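Local coordinates for uncharacterized protein MJ0754 (Methanocaldococcus jannaschii, PDB 3Q4N) that is of unknown function but folds as a ferritin-like four-helix bundle that binds metal, probably at a dinuclear centre, at residues 46-57 against 139-150. Residues are numbered along the deposited sequence; the frame is centred on the assembly and turned at random.
Sequences IFKNIAESEQTH and LMKGSRNHMRAF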
loop_
_atom_site.group_PDB
_atom_site.type_symbol
_atom_site.label_atom_id
_atom_site.label_comp_id
_atom_site.label_asym_id
_atom_site.label_seq_id
_atom_site.Cartn_x
_atom_site.Cartn_y
_atom_site.Cartn_z
ATOM N N ILE B 46 20.989 11.552 -11.208
ATOM C CA ILE B 46 20.224 10.408 -10.763
ATOM C C ILE B 46 18.805 10.337 -11.358
ATOM O O ILE B 46 18.316 9.255 -11.732
ATOM C CB ILE B 46 20.181 10.434 -9.220
ATOM C CG1 ILE B 46 19.440 9.227 -8.660
ATOM C CG2 ILE B 46 19.617 11.768 -8.718
ATOM C CD1 ILE B 46 19.796 8.931 -7.249
ATOM N N PHE B 47 18.158 11.494 -11.463
ATOM C CA PHE B 47 16.822 11.564 -12.028
ATOM C C PHE B 47 16.815 11.226 -13.499
ATOM O O PHE B 47 15.929 10.499 -13.962
ATOM C CB PHE B 47 16.214 12.920 -11.761
ATOM C CG PHE B 47 15.863 13.118 -10.326
ATOM C CD1 PHE B 47 15.046 12.193 -9.672
ATOM C CD2 PHE B 47 16.367 14.198 -9.614
ATOM C CE1 PHE B 47 14.722 12.352 -8.351
ATOM C CE2 PHE B 47 16.045 14.370 -8.287
ATOM C CZ PHE B 47 15.216 13.444 -7.653
ATOM N N LYS B 48 17.811 11.730 -14.225
ATOM C CA LYS B 48 18.018 11.287 -15.587
ATOM C C LYS B 48 18.166 9.782 -15.582
ATOM O O LYS B 48 17.338 9.081 -16.154
ATOM C CB LYS B 48 19.261 11.915 -16.205
ATOM C CG LYS B 48 19.534 11.405 -17.610
ATOM C CD LYS B 48 20.513 12.276 -18.359
ATOM C CE LYS B 48 20.297 12.130 -19.856
ATOM N NZ LYS B 48 20.632 13.429 -20.503
ATOM N N ASN B 49 19.208 9.286 -14.915
ATOM C CA ASN B 49 19.573 7.876 -15.039
ATOM C C ASN B 49 18.415 6.935 -14.713
ATOM O O ASN B 49 18.203 5.938 -15.417
ATOM C CB ASN B 49 20.804 7.522 -14.206
ATOM C CG ASN B 49 21.964 8.510 -14.389
ATOM O OD1 ASN B 49 22.063 9.220 -15.400
ATOM N ND2 ASN B 49 22.847 8.567 -13.382
ATOM N N ILE B 50 17.637 7.268 -13.687
ATOM C CA ILE B 50 16.583 6.376 -13.250
ATOM C C ILE B 50 15.307 6.528 -14.092
ATOM O O ILE B 50 14.525 5.581 -14.235
ATOM C CB ILE B 50 16.370 6.481 -11.730
ATOM C CG1 ILE B 50 17.663 6.069 -11.042
ATOM C CG2 ILE B 50 15.255 5.562 -11.257
ATOM C CD1 ILE B 50 17.714 6.316 -9.586
ATOM N N ALA B 51 15.109 7.698 -14.684
ATOM C CA ALA B 51 14.019 7.860 -15.650
ATOM C C ALA B 51 14.241 6.932 -16.853
ATOM O O ALA B 51 13.296 6.335 -17.377
ATOM C CB ALA B 51 13.931 9.295 -16.102
ATOM N N GLU B 52 15.504 6.806 -17.260
ATOM C CA GLU B 52 15.911 5.962 -18.380
ATOM C C GLU B 52 15.678 4.503 -18.018
ATOM O O GLU B 52 15.351 3.681 -18.873
ATOM C CB GLU B 52 17.392 6.203 -18.711
ATOM C CG GLU B 52 17.670 6.552 -20.196
ATOM C CD GLU B 52 18.796 7.617 -20.404
ATOM O OE1 GLU B 52 18.806 8.661 -19.695
ATOM O OE2 GLU B 52 19.659 7.418 -21.302
ATOM N N SER B 53 15.830 4.186 -16.746
ATOM C CA SER B 53 15.594 2.836 -16.308
ATOM C C SER B 53 14.109 2.563 -16.216
ATOM O O SER B 53 13.620 1.516 -16.661
ATOM C CB SER B 53 16.230 2.614 -14.956
ATOM O OG SER B 53 16.294 1.234 -14.690
ATOM N N GLU B 54 13.385 3.516 -15.635
ATOM C CA GLU B 54 11.935 3.392 -15.511
ATOM C C GLU B 54 11.245 3.335 -16.876
ATOM O O GLU B 54 10.152 2.766 -16.982
ATOM C CB GLU B 54 11.349 4.467 -14.587
ATOM C CG GLU B 54 11.802 4.326 -13.115
ATOM C CD GLU B 54 11.020 3.263 -12.346
ATOM O OE1 GLU B 54 10.072 2.737 -12.950
ATOM O OE2 GLU B 54 11.336 2.951 -11.150
ATOM N N GLN B 55 11.895 3.877 -17.917
ATOM C CA GLN B 55 11.414 3.687 -19.294
ATOM C C GLN B 55 11.524 2.225 -19.652
ATOM O O GLN B 55 10.515 1.618 -20.021
ATOM C CB GLN B 55 12.163 4.524 -20.320
ATOM C CG GLN B 55 11.699 4.276 -21.757
ATOM C CD GLN B 55 10.246 4.654 -21.983
ATOM O OE1 GLN B 55 9.865 5.809 -21.855
ATOM N NE2 GLN B 55 9.428 3.676 -22.322
ATOM N N THR B 56 12.733 1.670 -19.541
ATOM C CA THR B 56 12.938 0.219 -19.621
ATOM C C THR B 56 11.788 -0.519 -18.934
ATOM O O THR B 56 11.048 -1.249 -19.573
ATOM C CB THR B 56 14.264 -0.245 -18.929
ATOM O OG1 THR B 56 15.384 0.491 -19.448
ATOM C CG2 THR B 56 14.487 -1.746 -19.116
ATOM N N HIS B 57 11.638 -0.313 -17.633
ATOM C CA HIS B 57 10.554 -0.954 -16.886
ATOM C C HIS B 57 9.181 -0.769 -17.574
ATOM O O HIS B 57 8.345 -1.683 -17.571
ATOM C CB HIS B 57 10.464 -0.383 -15.468
ATOM C CG HIS B 57 11.600 -0.755 -14.555
ATOM N ND1 HIS B 57 11.430 -0.914 -13.194
ATOM C CD2 HIS B 57 12.917 -0.966 -14.795
ATOM C CE1 HIS B 57 12.588 -1.212 -12.639
ATOM N NE2 HIS B 57 13.508 -1.253 -13.586
ATOM N N LEU B 139 11.533 -6.496 -11.939
ATOM C CA LEU B 139 11.129 -5.143 -11.654
ATOM C C LEU B 139 11.496 -4.781 -10.214
ATOM O O LEU B 139 12.090 -3.715 -9.966
ATOM C CB LEU B 139 9.658 -4.940 -11.990
ATOM C CG LEU B 139 9.488 -4.264 -13.362
ATOM C CD1 LEU B 139 10.231 -4.980 -14.482
ATOM C CD2 LEU B 139 8.050 -4.075 -13.754
ATOM N N MET B 140 11.209 -5.685 -9.278
ATOM C CA MET B 140 11.698 -5.515 -7.914
ATOM C C MET B 140 13.218 -5.284 -7.963
ATOM O O MET B 140 13.723 -4.284 -7.449
ATOM C CB MET B 140 11.362 -6.741 -7.069
ATOM C CG MET B 140 10.844 -6.423 -5.700
ATOM S SD MET B 140 9.435 -7.507 -5.334
ATOM C CE MET B 140 10.185 -8.804 -4.315
ATOM N N LYS B 141 13.929 -6.192 -8.625
ATOM C CA LYS B 141 15.372 -6.116 -8.748
ATOM C C LYS B 141 15.814 -4.703 -9.108
ATOM O O LYS B 141 16.561 -4.082 -8.348
ATOM C CB LYS B 141 15.857 -7.131 -9.778
ATOM C CG LYS B 141 17.374 -7.180 -9.977
ATOM C CD LYS B 141 17.879 -8.618 -10.056
ATOM C CE LYS B 141 17.429 -9.427 -8.834
ATOM N NZ LYS B 141 18.592 -10.001 -8.081
ATOM N N GLY B 142 15.332 -4.189 -10.247
ATOM C CA GLY B 142 15.632 -2.813 -10.692
ATOM C C GLY B 142 15.256 -1.765 -9.660
ATOM O O GLY B 142 15.997 -0.824 -9.430
ATOM N N SER B 143 14.107 -1.947 -9.019
ATOM C CA SER B 143 13.599 -0.995 -8.026
ATOM C C SER B 143 14.422 -0.946 -6.750
ATOM O O SER B 143 14.614 0.123 -6.170
ATOM C CB SER B 143 12.131 -1.286 -7.672
ATOM O OG SER B 143 11.248 -0.538 -8.500
ATOM N N ARG B 144 14.901 -2.103 -6.310
ATOM C CA ARG B 144 15.746 -2.161 -5.129
ATOM C C ARG B 144 17.010 -1.310 -5.313
ATOM O O ARG B 144 17.429 -0.598 -4.390
ATOM C CB ARG B 144 16.078 -3.611 -4.782
ATOM C CG ARG B 144 14.899 -4.381 -4.179
ATOM C CD ARG B 144 15.345 -5.621 -3.388
ATOM N NE ARG B 144 15.473 -6.845 -4.194
ATOM C CZ ARG B 144 14.624 -7.872 -4.131
ATOM N NH1 ARG B 144 13.579 -7.828 -3.305
ATOM N NH2 ARG B 144 14.818 -8.948 -4.894
ATOM N N ASN B 145 17.583 -1.367 -6.517
ATOM C CA ASN B 145 18.719 -0.545 -6.890
ATOM C C ASN B 145 18.452 0.937 -6.855
ATOM O O ASN B 145 19.337 1.731 -6.509
ATOM C CB ASN B 145 19.194 -0.917 -8.279
ATOM C CG ASN B 145 20.406 -1.797 -8.237
ATOM O OD1 ASN B 145 20.354 -2.897 -7.683
ATOM N ND2 ASN B 145 21.523 -1.317 -8.791
ATOM N N HIS B 146 17.241 1.319 -7.228
ATOM C CA HIS B 146 16.860 2.724 -7.170
ATOM C C HIS B 146 16.807 3.235 -5.722
ATOM O O HIS B 146 17.331 4.311 -5.408
ATOM C CB HIS B 146 15.538 2.958 -7.903
ATOM C CG HIS B 146 15.562 2.538 -9.343
ATOM N ND1 HIS B 146 14.461 2.012 -9.985
ATOM C CD2 HIS B 146 16.559 2.543 -10.256
ATOM C CE1 HIS B 146 14.782 1.717 -11.233
ATOM N NE2 HIS B 146 16.047 2.033 -11.422
ATOM N N MET B 147 16.174 2.453 -4.854
ATOM C CA MET B 147 16.201 2.698 -3.432
ATOM C C MET B 147 17.625 3.039 -2.958
ATOM O O MET B 147 17.878 4.119 -2.406
ATOM C CB MET B 147 15.715 1.444 -2.724
ATOM C CG MET B 147 15.495 1.592 -1.249
ATOM S SD MET B 147 13.810 2.120 -0.910
ATOM C CE MET B 147 14.013 3.895 -0.979
ATOM N N ARG B 148 18.559 2.125 -3.189
ATOM C CA ARG B 148 19.927 2.330 -2.748
ATOM C C ARG B 148 20.506 3.573 -3.382
ATOM O O ARG B 148 21.180 4.359 -2.712
ATOM C CB ARG B 148 20.800 1.133 -3.083
ATOM C CG ARG B 148 20.322 -0.124 -2.443
ATOM C CD ARG B 148 21.320 -1.238 -2.618
ATOM N NE ARG B 148 20.625 -2.511 -2.519
ATOM C CZ ARG B 148 20.193 -3.207 -3.560
ATOM N NH1 ARG B 148 20.413 -2.769 -4.799
ATOM N NH2 ARG B 148 19.555 -4.352 -3.357
ATOM N N ALA B 149 20.237 3.758 -4.668
ATOM C CA ALA B 149 20.725 4.935 -5.353
ATOM C C ALA B 149 20.247 6.207 -4.634
ATOM O O ALA B 149 21.044 7.124 -4.376
ATOM C CB ALA B 149 20.271 4.926 -6.785
ATOM N N PHE B 150 18.954 6.248 -4.294
ATOM C CA PHE B 150 18.390 7.425 -3.648
ATOM C C PHE B 150 18.884 7.539 -2.238
ATOM O O PHE B 150 19.228 8.645 -1.807
ATOM C CB PHE B 150 16.857 7.435 -3.636
ATOM C CG PHE B 150 16.239 7.774 -4.957
ATOM C CD1 PHE B 150 15.249 6.959 -5.499
ATOM C CD2 PHE B 150 16.644 8.895 -5.664
ATOM C CE1 PHE B 150 14.670 7.263 -6.741
ATOM C CE2 PHE B 150 16.085 9.208 -6.903
ATOM C CZ PHE B 150 15.095 8.396 -7.445
#
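H146 NE2 meets the hydroxyl OG of S53 across the helix pair at 3.4 Å, a weak hydrogen bond in which either side could be the donor; OG lies at the ring's edge, in its plane. H146 ND1, the other ring nitrogen, is 3.5 Å from E54 OE2, the carboxylate turned 44° from the ring plane. I50 places its CG2 methyl over the centre of one H146 face, 3.5 Å from the ring centroid, as a CH-pi contact, and G142 O of H146's own helix covers the opposite face. The ring is thus a knob among I50, S53, E54 and H57. H57 answers from the other helix, filling the hole formed by L139, G142, S143 and H146; its CE1 comes to 3.9 Å from H146 CE1, the two rings oblique. Segments 46-57 and 139-150, on helices 45-68 and 130-155 of a ferritin-like four-helix bundle, run antiparallel (169°), their axes coming within 10.9 Å. Histidines and glutamates gather inside: H57 ND1 is hydrogen-bonded to E28 OE1 and S143 OG to E113 OE1, a setting consistent with the protein's metal-binding character. An alanine in place of H146 would probably leave S53 OG without this partner and open a gap between I50 CG2 and G142 O. Further along, the interface turns apolar. I46 sets CG1 anti to its backbone nitrogen (chi1 -178°), which, with an extended chi2, carries CD1 across to F150 CD2 at 3.5 Å. I50 CD1 lies over one face of the F150 ring, toward its rim, while F47 CE1 reaches F150 CE2 at 3.7 Å, and Y35 of helix 15-42 also meets that phenyl ring.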